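Local coordinates for protein 3-hydroxyacyl-CoA dehydrogenase (Burkholderia thailandensis, PDB 4XGN) that probably oxidises 3-hydroxyacyl-CoA substrates to 3-ketoacyl-CoA with NAD as hydride acceptor, as a member of the short-chain dehydrogenase family, at residues A[62-67]-A[73-78]; A[125-130]-A[146-151]. One frame throughout, in Å; residues are numbered along the deposited sequence.

Contact 1: residues A[62-67]-A[73-78]. With NAD (nicotinamide-adenine-dinucleotide), chain I.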
# COMPACT_ATOMS: atom_id res chain seq x y z
N VAL A 62 -27.58 -16.82 -17.67
CA VAL A 62 -26.88 -16.97 -18.95
C VAL A 62 -25.61 -17.79 -18.70
O VAL A 62 -24.77 -17.41 -17.89
CB VAL A 62 -26.49 -15.60 -19.49
CG1 VAL A 62 -25.72 -15.69 -20.80
CG2 VAL A 62 -27.70 -14.70 -19.56
N ARG A 63 -25.47 -18.92 -19.41
CA ARG A 63 -24.19 -19.66 -19.40
C ARG A 63 -23.12 -18.76 -20.00
O ARG A 63 -23.21 -18.36 -21.16
CB ARG A 63 -24.30 -20.95 -20.18
CG ARG A 63 -23.09 -21.86 -20.01
CD ARG A 63 -21.88 -21.49 -20.80
NE ARG A 63 -20.78 -22.46 -20.63
CZ ARG A 63 -19.57 -22.30 -21.15
NH1 ARG A 63 -19.30 -21.28 -21.96
NH2 ARG A 63 -18.65 -23.21 -20.93
N CYS A 64 -22.14 -18.42 -19.18
CA CYS A 64 -21.16 -17.40 -19.53
C CYS A 64 -19.80 -17.75 -18.98
O CYS A 64 -19.60 -17.84 -17.77
CB CYS A 64 -21.68 -16.03 -19.09
SG CYS A 64 -20.44 -14.69 -19.18
N ASP A 65 -18.87 -18.04 -19.89
CA ASP A 65 -17.46 -18.13 -19.54
C ASP A 65 -16.94 -16.75 -19.67
O ASP A 65 -16.89 -16.21 -20.76
CB ASP A 65 -16.74 -19.08 -20.48
CG ASP A 65 -15.28 -19.32 -20.10
OD1 ASP A 65 -14.64 -18.45 -19.41
OD2 ASP A 65 -14.77 -20.41 -20.55
N VAL A 66 -16.56 -16.17 -18.54
CA VAL A 66 -16.14 -14.77 -18.54
C VAL A 66 -14.91 -14.47 -19.40
O VAL A 66 -14.69 -13.31 -19.74
CB VAL A 66 -15.86 -14.24 -17.08
CG1 VAL A 66 -17.12 -14.24 -16.25
CG2 VAL A 66 -14.74 -15.01 -16.42
N ALA A 67 -14.16 -15.49 -19.79
CA ALA A 67 -13.03 -15.30 -20.69
C ALA A 67 -13.39 -15.16 -22.15
O ALA A 67 -12.52 -14.85 -22.96
CB ALA A 67 -11.98 -16.40 -20.51
N GLN A 73 -20.84 -10.66 -24.02
CA GLN A 73 -21.85 -9.93 -24.80
C GLN A 73 -23.24 -10.45 -24.54
O GLN A 73 -24.17 -9.67 -24.35
CB GLN A 73 -21.52 -9.95 -26.30
CG GLN A 73 -20.27 -9.15 -26.64
CD GLN A 73 -19.76 -9.36 -28.06
OE1 GLN A 73 -19.97 -10.42 -28.69
NE2 GLN A 73 -19.06 -8.38 -28.57
N ALA A 74 -23.40 -11.77 -24.50
CA ALA A 74 -24.71 -12.37 -24.21
C ALA A 74 -25.21 -12.02 -22.83
O ALA A 74 -26.39 -11.66 -22.68
CB ALA A 74 -24.65 -13.89 -24.40
N ALA A 75 -24.30 -12.00 -21.84
CA ALA A 75 -24.69 -11.77 -20.47
C ALA A 75 -25.12 -10.33 -20.33
O ALA A 75 -26.16 -10.05 -19.73
CB ALA A 75 -23.58 -12.12 -19.48
N VAL A 76 -24.34 -9.41 -20.92
CA VAL A 76 -24.74 -7.99 -20.89
C VAL A 76 -26.04 -7.72 -21.66
O VAL A 76 -26.85 -6.89 -21.19
CB VAL A 76 -23.58 -7.07 -21.33
CG1 VAL A 76 -24.00 -5.61 -21.43
CG2 VAL A 76 -22.46 -7.25 -20.36
N ALA A 77 -26.25 -8.41 -22.77
CA ALA A 77 -27.48 -8.28 -23.53
C ALA A 77 -28.70 -8.71 -22.75
O ALA A 77 -29.75 -8.03 -22.77
CB ALA A 77 -27.40 -9.04 -24.83
N ALA A 78 -28.58 -9.84 -22.06
CA ALA A 78 -29.65 -10.33 -21.22
C ALA A 78 -30.00 -9.31 -20.14
O ALA A 78 -31.16 -9.04 -19.88
CB ALA A 78 -29.29 -11.65 -20.59
PA NAD I . -17.26 -20.39 -5.71
O1A NAD I . -16.39 -21.46 -6.28
O2A NAD I . -18.32 -20.80 -4.74
O5B NAD I . -17.95 -19.53 -6.88
C5B NAD I . -17.24 -19.17 -8.04
C4B NAD I . -18.19 -19.21 -9.24
O4B NAD I . -17.40 -18.87 -10.26
C3B NAD I . -18.68 -20.65 -9.54
O3B NAD I . -20.06 -20.81 -9.52
C2B NAD I . -17.98 -20.89 -10.89
O2B NAD I . -18.68 -21.92 -11.66
C1B NAD I . -17.85 -19.69 -11.45
N9A NAD I . -16.80 -19.64 -12.43
C8A NAD I . -15.54 -20.18 -12.38
N7A NAD I . -14.89 -19.94 -13.57
C5A NAD I . -15.77 -19.25 -14.29
C6A NAD I . -15.66 -18.72 -15.55
N6A NAD I . -14.58 -18.84 -16.48
N1A NAD I . -16.70 -18.04 -16.06
C2A NAD I . -17.85 -17.87 -15.35
N3A NAD I . -17.96 -18.37 -14.09
C4A NAD I . -16.91 -19.07 -13.61
O3 NAD I . -16.16 -19.48 -4.97
PN NAD I . -16.45 -18.05 -4.25
O1N NAD I . -15.85 -18.17 -2.89
O2N NAD I . -17.90 -17.59 -4.27
O5D NAD I . -15.54 -17.03 -5.13
C5D NAD I . -16.03 -15.77 -5.58
C4D NAD I . -14.95 -14.79 -5.81
O4D NAD I . -14.44 -14.51 -4.57
C3D NAD I . -13.78 -15.37 -6.64
O3D NAD I . -13.24 -14.43 -7.47
C2D NAD I . -12.81 -15.78 -5.50
O2D NAD I . -11.41 -15.94 -6.01
C1D NAD I . -12.91 -14.78 -4.64
N1N NAD I . -12.50 -14.99 -3.26
C2N NAD I . -12.99 -16.00 -2.47
C3N NAD I . -12.59 -16.17 -1.15
C7N NAD I . -13.06 -17.29 -0.27
O7N NAD I . -12.49 -17.51 0.76
N7N NAD I . -14.20 -18.06 -0.64
C4N NAD I . -11.65 -15.26 -0.62
C5N NAD I . -11.18 -14.23 -1.40
C6N NAD I . -11.61 -14.08 -2.70
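The six-membered ring of the NAD adenine is met by three consecutive residues, beginning with Cys64, which also touches Ala75 across the contact: Cys64 O lies 3.0 Å from NAD C2A. Next to it, Val66 N donates to NAD N1A at 3.1 Å with a nearly straight N-H...N angle of 171°, while the Val66 methyls lie to one side of the ring plane, beside its N1A edge, CG2 3.6 Å from NAD N1A. The exocyclic amine takes the third position, NAD N6A donating to Asp65 OD1 at 3.0 Å. The Asp65 carboxylate is approached from a different direction by Ala67 N, 38° out of its plane, an Asx turn that leaves OD1 gripped by two donors and sets its rotation against the adenine. A main-chain donor for N1A together with an acceptor for the amine reads the pattern of adenine. This is the turn after the third strand of a Rossmann fold, where short-chain dehydrogenases commonly carry an aspartate for the adenine. Strand 60-63, the outermost of the sheet at this end, passes through residues 64-67 into helix 69-82, and the contact packs the two together. Val62 spreads its two methyls over one face of the helix: CG1, anti to the backbone N (chi1 178°), reaches Ala75 CA at 4.1 Å and also touches Ala74 CB, whereas CG2 meets Ala78 CB more tightly at 3.6 Å. Small alanine side chains on this helix face let the backbones come close, with Val62 CA and Ala75 CA 5.8 Å apart. Further along, Cys64 SG lies against Ala75 CB at 4.1 Å, and Ala75 also touches Ala43 and Leu17 on the neighbouring strands. Asp71, near the start of the same helix, receives Asp65 N and forms a salt bridge with Arg63 through OD2.

Contact 2: residues A[125-130]-A[146-151]. With NAD (nicotinamide-adenine-dinucleotide), chain I.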
# COMPACT_ATOMS: atom_id res chain seq x y z
N ASN A 125 -12.86 -8.49 -19.21
CA ASN A 125 -13.74 -8.72 -20.34
C ASN A 125 -15.17 -8.32 -19.97
O ASN A 125 -15.88 -7.64 -20.75
CB ASN A 125 -13.68 -10.19 -20.76
CG ASN A 125 -14.46 -10.51 -22.00
OD1 ASN A 125 -14.54 -9.71 -22.93
ND2 ASN A 125 -15.06 -11.68 -22.03
N MET A 126 -15.58 -8.70 -18.77
CA MET A 126 -16.92 -8.38 -18.33
C MET A 126 -17.02 -6.88 -18.11
O MET A 126 -18.00 -6.28 -18.49
CB MET A 126 -17.26 -9.12 -17.06
CG MET A 126 -17.34 -10.62 -17.25
SD MET A 126 -18.50 -11.28 -18.47
CE MET A 126 -20.05 -10.58 -18.00
N ILE A 127 -16.00 -6.27 -17.51
CA ILE A 127 -16.04 -4.82 -17.27
C ILE A 127 -16.19 -4.02 -18.56
O ILE A 127 -17.02 -3.13 -18.63
CB ILE A 127 -14.78 -4.35 -16.48
CG1 ILE A 127 -14.81 -4.88 -15.03
CG2 ILE A 127 -14.59 -2.83 -16.55
CD1 ILE A 127 -13.53 -4.64 -14.25
N ARG A 128 -15.42 -4.35 -19.58
CA ARG A 128 -15.40 -3.51 -20.75
C ARG A 128 -16.75 -3.56 -21.47
O ARG A 128 -17.22 -2.54 -21.97
CB ARG A 128 -14.22 -3.92 -21.65
CG ARG A 128 -14.42 -5.23 -22.40
CD ARG A 128 -13.16 -5.84 -23.01
NE ARG A 128 -13.64 -7.04 -23.68
CZ ARG A 128 -14.14 -7.07 -24.92
NH1 ARG A 128 -13.99 -6.06 -25.76
NH2 ARG A 128 -14.76 -8.17 -25.33
N VAL A 129 -17.37 -4.74 -21.49
CA VAL A 129 -18.63 -4.92 -22.17
C VAL A 129 -19.78 -4.30 -21.37
O VAL A 129 -20.65 -3.56 -21.93
CB VAL A 129 -18.87 -6.41 -22.52
CG1 VAL A 129 -20.21 -6.58 -23.24
CG2 VAL A 129 -17.76 -6.96 -23.43
N ALA A 130 -19.82 -4.60 -20.07
CA ALA A 130 -20.80 -3.97 -19.19
C ALA A 130 -20.67 -2.44 -19.13
O ALA A 130 -21.68 -1.74 -19.13
CB ALA A 130 -20.74 -4.56 -17.80
N GLY A 146 -23.82 3.78 -13.68
CA GLY A 146 -23.70 2.47 -13.08
C GLY A 146 -22.46 2.34 -12.22
O GLY A 146 -21.74 3.29 -12.07
N VAL A 147 -22.29 1.17 -11.61
CA VAL A 147 -21.22 0.93 -10.69
C VAL A 147 -20.73 -0.47 -10.93
O VAL A 147 -21.54 -1.37 -11.20
CB VAL A 147 -21.73 1.01 -9.25
CG1 VAL A 147 -20.64 0.66 -8.23
CG2 VAL A 147 -22.33 2.38 -8.99
N ILE A 148 -19.42 -0.65 -10.91
CA ILE A 148 -18.78 -1.93 -11.18
C ILE A 148 -18.03 -2.33 -9.92
O ILE A 148 -17.24 -1.54 -9.42
CB ILE A 148 -17.80 -1.79 -12.36
CG1 ILE A 148 -18.62 -1.56 -13.61
CG2 ILE A 148 -16.87 -3.01 -12.47
CD1 ILE A 148 -17.93 -1.24 -14.90
N VAL A 149 -18.27 -3.55 -9.46
CA VAL A 149 -17.58 -4.10 -8.29
C VAL A 149 -16.88 -5.39 -8.70
O VAL A 149 -17.49 -6.28 -9.28
CB VAL A 149 -18.55 -4.42 -7.16
CG1 VAL A 149 -17.80 -4.97 -5.95
CG2 VAL A 149 -19.32 -3.16 -6.75
N SER A 150 -15.59 -5.49 -8.45
CA SER A 150 -14.82 -6.71 -8.72
C SER A 150 -14.28 -7.31 -7.44
O SER A 150 -14.23 -6.64 -6.38
CB SER A 150 -13.73 -6.42 -9.69
OG SER A 150 -14.21 -5.89 -10.91
N THR A 151 -13.92 -8.59 -7.53
CA THR A 151 -13.45 -9.33 -6.37
C THR A 151 -11.98 -9.65 -6.56
O THR A 151 -11.60 -10.40 -7.47
CB THR A 151 -14.25 -10.62 -6.12
OG1 THR A 151 -15.68 -10.35 -6.20
CG2 THR A 151 -13.88 -11.20 -4.78
PA NAD I . -17.26 -20.39 -5.71
O1A NAD I . -16.39 -21.46 -6.28
O2A NAD I . -18.32 -20.80 -4.74
O5B NAD I . -17.95 -19.53 -6.88
C5B NAD I . -17.24 -19.17 -8.04
C4B NAD I . -18.19 -19.21 -9.24
O4B NAD I . -17.40 -18.87 -10.26
C3B NAD I . -18.68 -20.65 -9.54
O3B NAD I . -20.06 -20.81 -9.52
C2B NAD I . -17.98 -20.89 -10.89
O2B NAD I . -18.68 -21.92 -11.66
C1B NAD I . -17.85 -19.69 -11.45
N9A NAD I . -16.80 -19.64 -12.43
C8A NAD I . -15.54 -20.18 -12.38
N7A NAD I . -14.89 -19.94 -13.57
C5A NAD I . -15.77 -19.25 -14.29
C6A NAD I . -15.66 -18.72 -15.55
N6A NAD I . -14.58 -18.84 -16.48
N1A NAD I . -16.70 -18.04 -16.06
C2A NAD I . -17.85 -17.87 -15.35
N3A NAD I . -17.96 -18.37 -14.09
C4A NAD I . -16.91 -19.07 -13.61
O3 NAD I . -16.16 -19.48 -4.97
PN NAD I . -16.45 -18.05 -4.25
O1N NAD I . -15.85 -18.17 -2.89
O2N NAD I . -17.90 -17.59 -4.27
O5D NAD I . -15.54 -17.03 -5.13
C5D NAD I . -16.03 -15.77 -5.58
C4D NAD I . -14.95 -14.79 -5.81
O4D NAD I . -14.44 -14.51 -4.57
C3D NAD I . -13.78 -15.37 -6.64
O3D NAD I . -13.24 -14.43 -7.47
C2D NAD I . -12.81 -15.78 -5.50
O2D NAD I . -11.41 -15.94 -6.01
C1D NAD I . -12.91 -14.78 -4.64
N1N NAD I . -12.50 -14.99 -3.26
C2N NAD I . -12.99 -16.00 -2.47
C3N NAD I . -12.59 -16.17 -1.15
C7N NAD I . -13.06 -17.29 -0.27
O7N NAD I . -12.49 -17.51 0.76
N7N NAD I . -14.20 -18.06 -0.64
C4N NAD I . -11.65 -15.26 -0.62
C5N NAD I . -11.18 -14.23 -1.40
C6N NAD I . -11.61 -14.08 -2.70
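Ile127 and Ile148 adopt the same conformation, CG1 beside the backbone N (chi1 near -69° in both) and CD1 extended beyond it, and this brings their branches against one another. Ile127 CG1 rests on Ile148 CG2 at 3.8 Å; the two side chains cross at a slant, with Ile127 CG2 also 4.1 Å from Ile148 CD1. The extended arm of Ile127 then runs on along the strand, so that its CD1 reaches Ser150 OG at 3.6 Å. That approach is van der Waals in kind, since the buried Ser150 hydroxyl is bonded to Asn90 ND2 on the adjacent strand. Ile148 and Ser150 alternate with Val147 and Val149, whose side chains face helix 228-240 instead. The contact joins two layers of the alpha/beta/alpha Rossmann sandwich: helix 109-135 lies on one face of the sheet and helix 228-240 on the other. Helix 109-135 leads through the loop of residues 136-145 into strand 146-151, parallel to its neighbours, and packs over it. The C-terminal end of the strand delivers Thr151 to the cofactor, its CG2 3.4 Å from NAD O4D, and Thr151 O accepts from Lys170 NZ, which is itself bonded to NAD. Away from the strand, Arg128 holds Asn125 side-on. NE reaches Asn125 OD1 at 2.9 Å on a lone pair in the carbonyl plane, at a C=O...N angle of 140°, and NH2 reaches the same OD1 at 2.9 Å nearly head-on (172°); both bonds lie in the guanidinium plane. Arg128 NH2 also forms a salt bridge with Glu69, and NH1 donates to His107 O of a second subunit.

The two contacts follow one another in sequence, and their centres lie 12 Å apart on one parallel sheet. They touch directly. Asn125 ND2 lies 2.8 Å from Val66 O, a probable hydrogen bond tying the adenine-binding turn to helix 109-135, and Val66 CG1 packs on Met126 CG at 3.8 Å. Farther from the cofactor, the helices of the two contacts meet where Val76 CG2 lies 3.7 Å from Val129 CG1. Both contacts reach NAD, at separate parts: residues 64-66 take the adenine, whereas Thr151 borders the ribose next to the nicotinamide. The cofactor thus spans the strand ends from one contact to the other.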